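Local coordinates for protein sensor histidine kinase (Rhodopseudomonas palustris, PDB 3VA9) that probably transfers phosphate from ATP to a protein histidine as a membrane-bound two-component kinase, this chain being its four-helix-bundle sensor domain, at residues K19-I24 with V131-E136; L32-S37 with D51-A56. All coordinates share one frame; numbering follows the deposited sequence.

Contact 1. Residues K19-I24 with V131-E136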
ATOM      1  N   LYS A  19      -2.800  19.375  -0.504  1.00 95.09           N
ATOM      2  CA  LYS A  19      -3.829  18.353  -0.597  1.00 92.27           C
ATOM      3  C   LYS A  19      -3.216  17.035  -1.075  1.00 89.52           C
ATOM      4  O   LYS A  19      -3.655  15.954  -0.674  1.00 91.74           O
ATOM      5  CB  LYS A  19      -4.933  18.813  -1.554  1.00 95.11           C
ATOM      6  CG  LYS A  19      -6.023  17.785  -1.821  1.00 96.50           C
ATOM      7  CD  LYS A  19      -7.048  18.332  -2.807  1.00101.64           C
ATOM      8  CE  LYS A  19      -8.149  17.325  -3.096  1.00102.78           C
ATOM      9  NZ  LYS A  19      -9.123  17.846  -4.098  1.00106.01           N
ATOM     10  N   ALA A  20      -2.196  17.135  -1.923  1.00 78.67           N
ATOM     11  CA  ALA A  20      -1.540  15.958  -2.486  1.00 70.40           C
ATOM     12  C   ALA A  20      -0.660  15.241  -1.462  1.00 63.16           C
ATOM     13  O   ALA A  20      -0.575  14.011  -1.462  1.00 57.68           O
ATOM     14  CB  ALA A  20      -0.725  16.334  -3.722  1.00 67.40           C
ATOM     15  N   LEU A  21      -0.009  16.012  -0.595  1.00 60.89           N
ATOM     16  CA  LEU A  21       0.860  15.443   0.434  1.00 67.02           C
ATOM     17  C   LEU A  21       0.060  14.689   1.495  1.00 68.14           C
ATOM     18  O   LEU A  21       0.508  13.666   2.005  1.00 64.66           O
ATOM     19  CB  LEU A  21       1.723  16.528   1.083  1.00 72.45           C
ATOM     20  CG  LEU A  21       2.735  17.244   0.182  1.00 77.82           C
ATOM     21  CD1 LEU A  21       3.470  18.332   0.958  1.00 78.62           C
ATOM     22  CD2 LEU A  21       3.720  16.253  -0.436  1.00 71.56           C
ATOM     23  N   LEU A  22      -1.120  15.207   1.829  1.00 73.87           N
ATOM     24  CA  LEU A  22      -2.033  14.514   2.728  1.00 71.38           C
ATOM     25  C   LEU A  22      -2.385  13.168   2.124  1.00 67.41           C
ATOM     26  O   LEU A  22      -2.291  12.130   2.783  1.00 67.42           O
ATOM     27  CB  LEU A  22      -3.312  15.327   2.926  1.00 80.40           C
ATOM     28  CG  LEU A  22      -3.208  16.597   3.770  1.00 86.62           C
ATOM     29  CD1 LEU A  22      -4.533  17.360   3.762  1.00 86.93           C
ATOM     30  CD2 LEU A  22      -2.780  16.253   5.191  1.00 82.87           C
ATOM     31  N   ALA A  23      -2.786  13.201   0.856  1.00 60.36           N
ATOM     32  CA  ALA A  23      -3.200  12.002   0.135  1.00 56.54           C
ATOM     33  C   ALA A  23      -2.092  10.948   0.077  1.00 45.77           C
ATOM     34  O   ALA A  23      -2.362   9.756   0.150  1.00 43.68           O
ATOM     35  CB  ALA A  23      -3.671  12.367  -1.271  1.00 62.87           C
ATOM     36  N   ILE A  24      -0.848  11.401  -0.055  1.00 45.93           N
ATOM     37  CA  ILE A  24       0.304  10.506  -0.134  1.00 51.24           C
ATOM     38  C   ILE A  24       0.565   9.816   1.202  1.00 54.04           C
ATOM     39  O   ILE A  24       0.924   8.641   1.250  1.00 54.65           O
ATOM     40  CB  ILE A  24       1.568  11.274  -0.570  1.00 49.86           C
ATOM     41  CG1 ILE A  24       1.463  11.671  -2.043  1.00 50.50           C
ATOM     42  CG2 ILE A  24       2.816  10.441  -0.335  1.00 48.41           C
ATOM     43  CD1 ILE A  24       2.580  12.571  -2.500  1.00 57.09           C
ATOM     44  N   VAL A 131       9.496   9.571  -3.564  1.00 67.24           N
ATOM     45  CA  VAL A 131       9.657  10.210  -4.865  1.00 70.25           C
ATOM     46  C   VAL A 131       8.492  11.154  -5.154  1.00 69.97           C
ATOM     47  O   VAL A 131       8.695  12.284  -5.604  1.00 74.04           O
ATOM     48  CB  VAL A 131       9.769   9.174  -6.000  1.00 71.96           C
ATOM     49  CG1 VAL A 131       9.584   9.845  -7.347  1.00 74.62           C
ATOM     50  CG2 VAL A 131      11.105   8.453  -5.932  1.00 73.28           C
ATOM     51  N   LEU A 132       7.275  10.684  -4.890  1.00 56.48           N
ATOM     52  CA  LEU A 132       6.085  11.511  -5.051  1.00 53.50           C
ATOM     53  C   LEU A 132       6.088  12.718  -4.103  1.00 58.04           C
ATOM     54  O   LEU A 132       5.797  13.846  -4.516  1.00 55.00           O
ATOM     55  CB  LEU A 132       4.823  10.675  -4.836  1.00 52.84           C
ATOM     56  CG  LEU A 132       4.373   9.806  -6.011  1.00 50.51           C
ATOM     57  CD1 LEU A 132       3.331   8.790  -5.574  1.00 49.78           C
ATOM     58  CD2 LEU A 132       3.842  10.671  -7.151  1.00 44.84           C
ATOM     59  N   THR A 133       6.419  12.467  -2.837  1.00 58.30           N
ATOM     60  CA  THR A 133       6.454  13.508  -1.812  1.00 57.87           C
ATOM     61  C   THR A 133       7.487  14.589  -2.134  1.00 68.12           C
ATOM     62  O   THR A 133       7.168  15.781  -2.151  1.00 67.63           O
ATOM     63  CB  THR A 133       6.756  12.920  -0.423  1.00 57.11           C
ATOM     64  OG1 THR A 133       5.709  12.017  -0.047  1.00 59.48           O
ATOM     65  CG2 THR A 133       6.849  14.027   0.614  1.00 53.90           C
ATOM     66  N   ARG A 134       8.723  14.169  -2.380  1.00 71.62           N
ATOM     67  CA  ARG A 134       9.781  15.096  -2.766  1.00 76.55           C
ATOM     68  C   ARG A 134       9.403  15.893  -4.012  1.00 75.64           C
ATOM     69  O   ARG A 134       9.643  17.097  -4.079  1.00 80.63           O
ATOM     70  CB  ARG A 134      11.111  14.362  -2.969  1.00 82.98           C
ATOM     71  CG  ARG A 134      11.827  14.026  -1.665  1.00 93.90           C
ATOM     72  CD  ARG A 134      13.187  13.382  -1.901  1.00103.52           C
ATOM     73  NE  ARG A 134      13.098  11.929  -2.030  1.00107.58           N
ATOM     74  CZ  ARG A 134      13.098  11.279  -3.189  1.00109.83           C
ATOM     75  NH1 ARG A 134      13.188  11.952  -4.329  1.00109.78           N
ATOM     76  NH2 ARG A 134      13.011   9.954  -3.209  1.00110.45           N
ATOM     77  N   ALA A 135       8.800  15.222  -4.988  1.00 73.15           N
ATOM     78  CA  ALA A 135       8.384  15.878  -6.225  1.00 69.11           C
ATOM     79  C   ALA A 135       7.340  16.967  -5.975  1.00 74.35           C
ATOM     80  O   ALA A 135       7.404  18.036  -6.576  1.00 82.85           O
ATOM     81  CB  ALA A 135       7.864  14.858  -7.227  1.00 65.73           C
ATOM     82  N   GLU A 136       6.381  16.697  -5.096  1.00 71.95           N
ATOM     83  CA  GLU A 136       5.362  17.687  -4.761  1.00 70.35           C
ATOM     84  C   GLU A 136       5.960  18.838  -3.960  1.00 78.28           C
ATOM     85  O   GLU A 136       5.564  19.994  -4.128  1.00 84.08           O
ATOM     86  CB  GLU A 136       4.213  17.049  -3.980  1.00 71.44           C
ATOM     87  CG  GLU A 136       3.224  16.286  -4.840  1.00 72.64           C
ATOM     88  CD  GLU A 136       2.391  17.195  -5.718  1.00 75.50           C
ATOM     89  OE1 GLU A 136       2.004  18.284  -5.248  1.00 79.73           O
ATOM     90  OE2 GLU A 136       2.118  16.819  -6.879  1.00 75.85           O
TER
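The methyl of Ala-20 lies over one face of the carboxylate of Glu-136, its CB 3.8 Å from Glu-136 CD and almost straight above it. OE2 of that carboxylate takes a hydrogen bond from Gln-77 on helix 75-101. Glu-136 reaches this place by a bend at chi2 (-70°), which turns CD across the contact. Nearer the backbone, the Leu-21 and Glu-136 side chains run antiparallel alongside one another, with Leu-21 CD2 against Glu-136 CB at 3.7 Å. The same CD2 also lies 4.0 Å from Thr-133 CG2. One turn on, Ile-24 divides its two branches: CD1 rests on Leu-132 CB at 3.8 Å, while CG2 packs against Thr-133 OG1 at 3.3 Å. That hydroxyl is already engaged, hydrogen-bonded to Leu-129 O in its own helix, so it meets the isoleucine as a packing surface. No hydrogen bond joins the two segments. Their axes stand 10.0 Å apart at 167°, the antiparallel, side-chain-filled pairing of first and last helices in the four-helix bundle of this CHASE3-family sensor domain.

Contact 2. Residues L32-S37 with D51-A56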
ATOM      1  N   LEU A  32       0.324   0.148   5.434  1.00 30.14           N
ATOM      2  CA  LEU A  32       0.729  -0.367   6.748  1.00 36.04           C
ATOM      3  C   LEU A  32      -0.432  -1.032   7.457  1.00 27.03           C
ATOM      4  O   LEU A  32      -0.283  -2.098   8.041  1.00 32.78           O
ATOM      5  CB  LEU A  32       1.291   0.751   7.628  1.00 31.46           C
ATOM      6  CG  LEU A  32       2.643   1.264   7.147  1.00 34.92           C
ATOM      7  CD1 LEU A  32       3.021   2.563   7.838  1.00 31.06           C
ATOM      8  CD2 LEU A  32       3.676   0.180   7.381  1.00 34.79           C
ATOM      9  N   GLU A  33      -1.594  -0.396   7.388  1.00 24.82           N
ATOM     10  CA  GLU A  33      -2.796  -0.936   8.009  1.00 27.96           C
ATOM     11  C   GLU A  33      -3.215  -2.289   7.413  1.00 28.80           C
ATOM     12  O   GLU A  33      -3.672  -3.166   8.137  1.00 33.06           O
ATOM     13  CB  GLU A  33      -3.935   0.084   7.938  1.00 31.02           C
ATOM     14  CG  GLU A  33      -5.141  -0.278   8.787  1.00 55.08           C
ATOM     15  CD  GLU A  33      -4.793  -0.448  10.261  1.00 70.74           C
ATOM     16  OE1 GLU A  33      -4.211   0.488  10.849  1.00 76.64           O
ATOM     17  OE2 GLU A  33      -5.109  -1.515  10.834  1.00 71.83           O
ATOM     18  N   ALA A  34      -3.041  -2.465   6.103  1.00 24.25           N
ATOM     19  CA  ALA A  34      -3.353  -3.746   5.458  1.00 22.67           C
ATOM     20  C   ALA A  34      -2.403  -4.838   5.943  1.00 27.28           C
ATOM     21  O   ALA A  34      -2.818  -5.956   6.256  1.00 23.12           O
ATOM     22  CB  ALA A  34      -3.278  -3.613   3.932  1.00 22.19           C
ATOM     23  N   GLU A  35      -1.119  -4.502   5.999  1.00 24.13           N
ATOM     24  CA  GLU A  35      -0.112  -5.434   6.484  1.00 32.37           C
ATOM     25  C   GLU A  35      -0.323  -5.804   7.955  1.00 29.13           C
ATOM     26  O   GLU A  35      -0.395  -6.980   8.307  1.00 31.44           O
ATOM     27  CB  GLU A  35       1.287  -4.848   6.293  1.00 30.91           C
ATOM     28  CG  GLU A  35       2.397  -5.823   6.621  1.00 32.29           C
ATOM     29  CD  GLU A  35       3.746  -5.155   6.604  1.00 36.47           C
ATOM     30  OE1 GLU A  35       4.383  -5.161   5.536  1.00 32.74           O
ATOM     31  OE2 GLU A  35       4.162  -4.613   7.655  1.00 37.76           O
ATOM     32  N   THR A  36      -0.437  -4.800   8.816  1.00 25.36           N
ATOM     33  CA  THR A  36      -0.601  -5.077  10.232  1.00 29.45           C
ATOM     34  C   THR A  36      -1.899  -5.860  10.504  1.00 36.16           C
ATOM     35  O   THR A  36      -1.934  -6.734  11.370  1.00 38.89           O
ATOM     36  CB  THR A  36      -0.532  -3.790  11.086  1.00 26.58           C
ATOM     37  OG1 THR A  36      -0.184  -4.134  12.431  1.00 31.30           O
ATOM     38  CG2 THR A  36      -1.875  -3.052  11.086  1.00 26.70           C
ATOM     39  N   SER A  37      -2.953  -5.567   9.748  1.00 30.04           N
ATOM     40  CA  SER A  37      -4.226  -6.259   9.945  1.00 30.16           C
ATOM     41  C   SER A  37      -4.131  -7.721   9.523  1.00 27.03           C
ATOM     42  O   SER A  37      -4.632  -8.603  10.208  1.00 33.11           O
ATOM     43  CB  SER A  37      -5.355  -5.555   9.194  1.00 24.81           C
ATOM     44  OG  SER A  37      -5.573  -4.282   9.752  1.00 31.13           O
ATOM     45  N   ASP A  51     -11.402  -8.044   8.580  1.00 34.10           N
ATOM     46  CA  ASP A  51     -12.207  -6.896   8.168  1.00 39.40           C
ATOM     47  C   ASP A  51     -11.332  -5.648   7.996  1.00 43.70           C
ATOM     48  O   ASP A  51     -11.452  -4.923   7.003  1.00 38.01           O
ATOM     49  CB  ASP A  51     -13.325  -6.632   9.181  1.00 39.93           C
ATOM     50  CG  ASP A  51     -14.371  -7.744   9.205  1.00 48.62           C
ATOM     51  OD1 ASP A  51     -14.383  -8.564   8.267  1.00 40.60           O
ATOM     52  OD2 ASP A  51     -15.174  -7.801  10.165  1.00 52.56           O
ATOM     53  N   SER A  52     -10.441  -5.416   8.958  1.00 36.34           N
ATOM     54  CA  SER A  52      -9.509  -4.296   8.882  1.00 36.33           C
ATOM     55  C   SER A  52      -8.584  -4.381   7.670  1.00 33.22           C
ATOM     56  O   SER A  52      -8.283  -3.368   7.044  1.00 40.19           O
ATOM     57  CB  SER A  52      -8.694  -4.183  10.174  1.00 36.43           C
ATOM     58  OG  SER A  52      -9.526  -3.700  11.213  1.00 45.88           O
ATOM     59  N   TYR A  53      -8.128  -5.586   7.340  1.00 30.73           N
ATOM     60  CA  TYR A  53      -7.321  -5.765   6.140  1.00 26.27           C
ATOM     61  C   TYR A  53      -8.144  -5.368   4.921  1.00 25.19           C
ATOM     62  O   TYR A  53      -7.681  -4.602   4.082  1.00 38.23           O
ATOM     63  CB  TYR A  53      -6.821  -7.213   6.000  1.00 28.43           C
ATOM     64  CG  TYR A  53      -6.375  -7.549   4.589  1.00 25.68           C
ATOM     65  CD1 TYR A  53      -5.117  -7.180   4.132  1.00 30.58           C
ATOM     66  CD2 TYR A  53      -7.226  -8.205   3.707  1.00 32.95           C
ATOM     67  CE1 TYR A  53      -4.713  -7.460   2.847  1.00 30.13           C
ATOM     68  CE2 TYR A  53      -6.829  -8.493   2.411  1.00 33.01           C
ATOM     69  CZ  TYR A  53      -5.576  -8.115   1.990  1.00 36.08           C
ATOM     70  OH  TYR A  53      -5.178  -8.399   0.707  1.00 41.08           O
ATOM     71  N   ILE A  54      -9.366  -5.892   4.833  1.00 30.71           N
ATOM     72  CA  ILE A  54     -10.280  -5.556   3.733  1.00 38.47           C
ATOM     73  C   ILE A  54     -10.530  -4.048   3.640  1.00 35.51           C
ATOM     74  O   ILE A  54     -10.461  -3.467   2.558  1.00 32.00           O
ATOM     75  CB  ILE A  54     -11.629  -6.309   3.858  1.00 41.62           C
ATOM     76  CG1 ILE A  54     -11.441  -7.793   3.535  1.00 41.49           C
ATOM     77  CG2 ILE A  54     -12.702  -5.700   2.939  1.00 36.83           C
ATOM     78  CD1 ILE A  54     -12.582  -8.648   3.995  1.00 46.88           C
ATOM     79  N   ARG A  55     -10.790  -3.419   4.784  1.00 34.80           N
ATOM     80  CA  ARG A  55     -11.003  -1.975   4.829  1.00 36.67           C
ATOM     81  C   ARG A  55      -9.783  -1.191   4.329  1.00 35.11           C
ATOM     82  O   ARG A  55      -9.912  -0.277   3.508  1.00 35.38           O
ATOM     83  CB  ARG A  55     -11.384  -1.520   6.241  1.00 39.11           C
ATOM     84  CG  ARG A  55     -11.712  -0.040   6.317  1.00 50.26           C
ATOM     85  CD  ARG A  55     -11.963   0.448   7.735  1.00 57.12           C
ATOM     86  NE  ARG A  55     -12.423   1.835   7.714  1.00 70.70           N
ATOM     87  CZ  ARG A  55     -12.569   2.611   8.785  1.00 72.98           C
ATOM     88  NH1 ARG A  55     -12.286   2.151   9.998  1.00 68.68           N
ATOM     89  NH2 ARG A  55     -12.997   3.857   8.640  1.00 72.13           N
ATOM     90  N   ALA A  56      -8.602  -1.549   4.822  1.00 25.77           N
ATOM     91  CA  ALA A  56      -7.380  -0.883   4.396  1.00 23.77           C
ATOM     92  C   ALA A  56      -7.118  -1.110   2.899  1.00 24.13           C
ATOM     93  O   ALA A  56      -6.745  -0.188   2.177  1.00 38.03           O
ATOM     94  CB  ALA A  56      -6.191  -1.355   5.238  1.00 31.56           C
TER
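Ala-34 and Tyr-53 sit level with each other, their CA atoms 4.5 Å apart, and together with Ser-37 they carry much of this contact. The tyrosine ring presents its edge to the alanine backbone: CD1 of Tyr-53 comes 3.4 Å from Ala-34 O, which lies in the plane of the ring, and the Ala-34 methyl touches the same CD1. Chi1 (162°) sets Tyr-53 CG anti to its own backbone N, and the ring continues from there. Beyond the pair, Leu-95 of helix 75-101 touches both Ala-34 and Tyr-53. Ala-34 has a second partner in Ala-56, whose CB lies 3.5 Å from Ala-34 N and meets the Ala-34 methyl as well. Such small residues let the axes of segments 32-37 and 51-56 come within 7.9 Å at 161°; the segments belong to consecutive antiparallel helices of the bundle, 18-44 and 47-70, joined by a short turn into a helical hairpin. Ser-37 is fitted closely against the facing backbone, with CB 3.3 Å from Tyr-53 N and OG 3.2 Å from Ser-52 CB. Its hydroxyl donates to Glu-33 O at 2.7 Å, approaching at a C=O...O angle of 154°. The backbone N of Ser-37 reaches that oxygen too, from the opposite face of the carbonyl plane, so two donors grip it. An alanine in place of Ser-37 would probably leave Glu-33 O with one of these two donors fewer and open a small gap beside Ser-52 CB. At the exposed margin, CB and CG of Glu-33 lie against the Ala-56 methyl.

In the fold
Both contacts use helix 18-44: contact 1 ties its beginning to helix 121-142, contact 2 its later part to helix 47-70, the next in the chain. Their centres are 22 Å apart on opposite sides of the chain's centre, and their nearest atoms, about 9 Å apart, do not touch. Each is mainly buried, though contact 2 runs out to the surface at Glu-33. The buried areas are nearly equal, but the chemistry is not. Contact 1 spans its wider gap with branched aliphatic chains and a glutamate bonded to helix 75-101; contact 2 brings alanine and serine against backbone. Neither has a hydrogen bond between its segments.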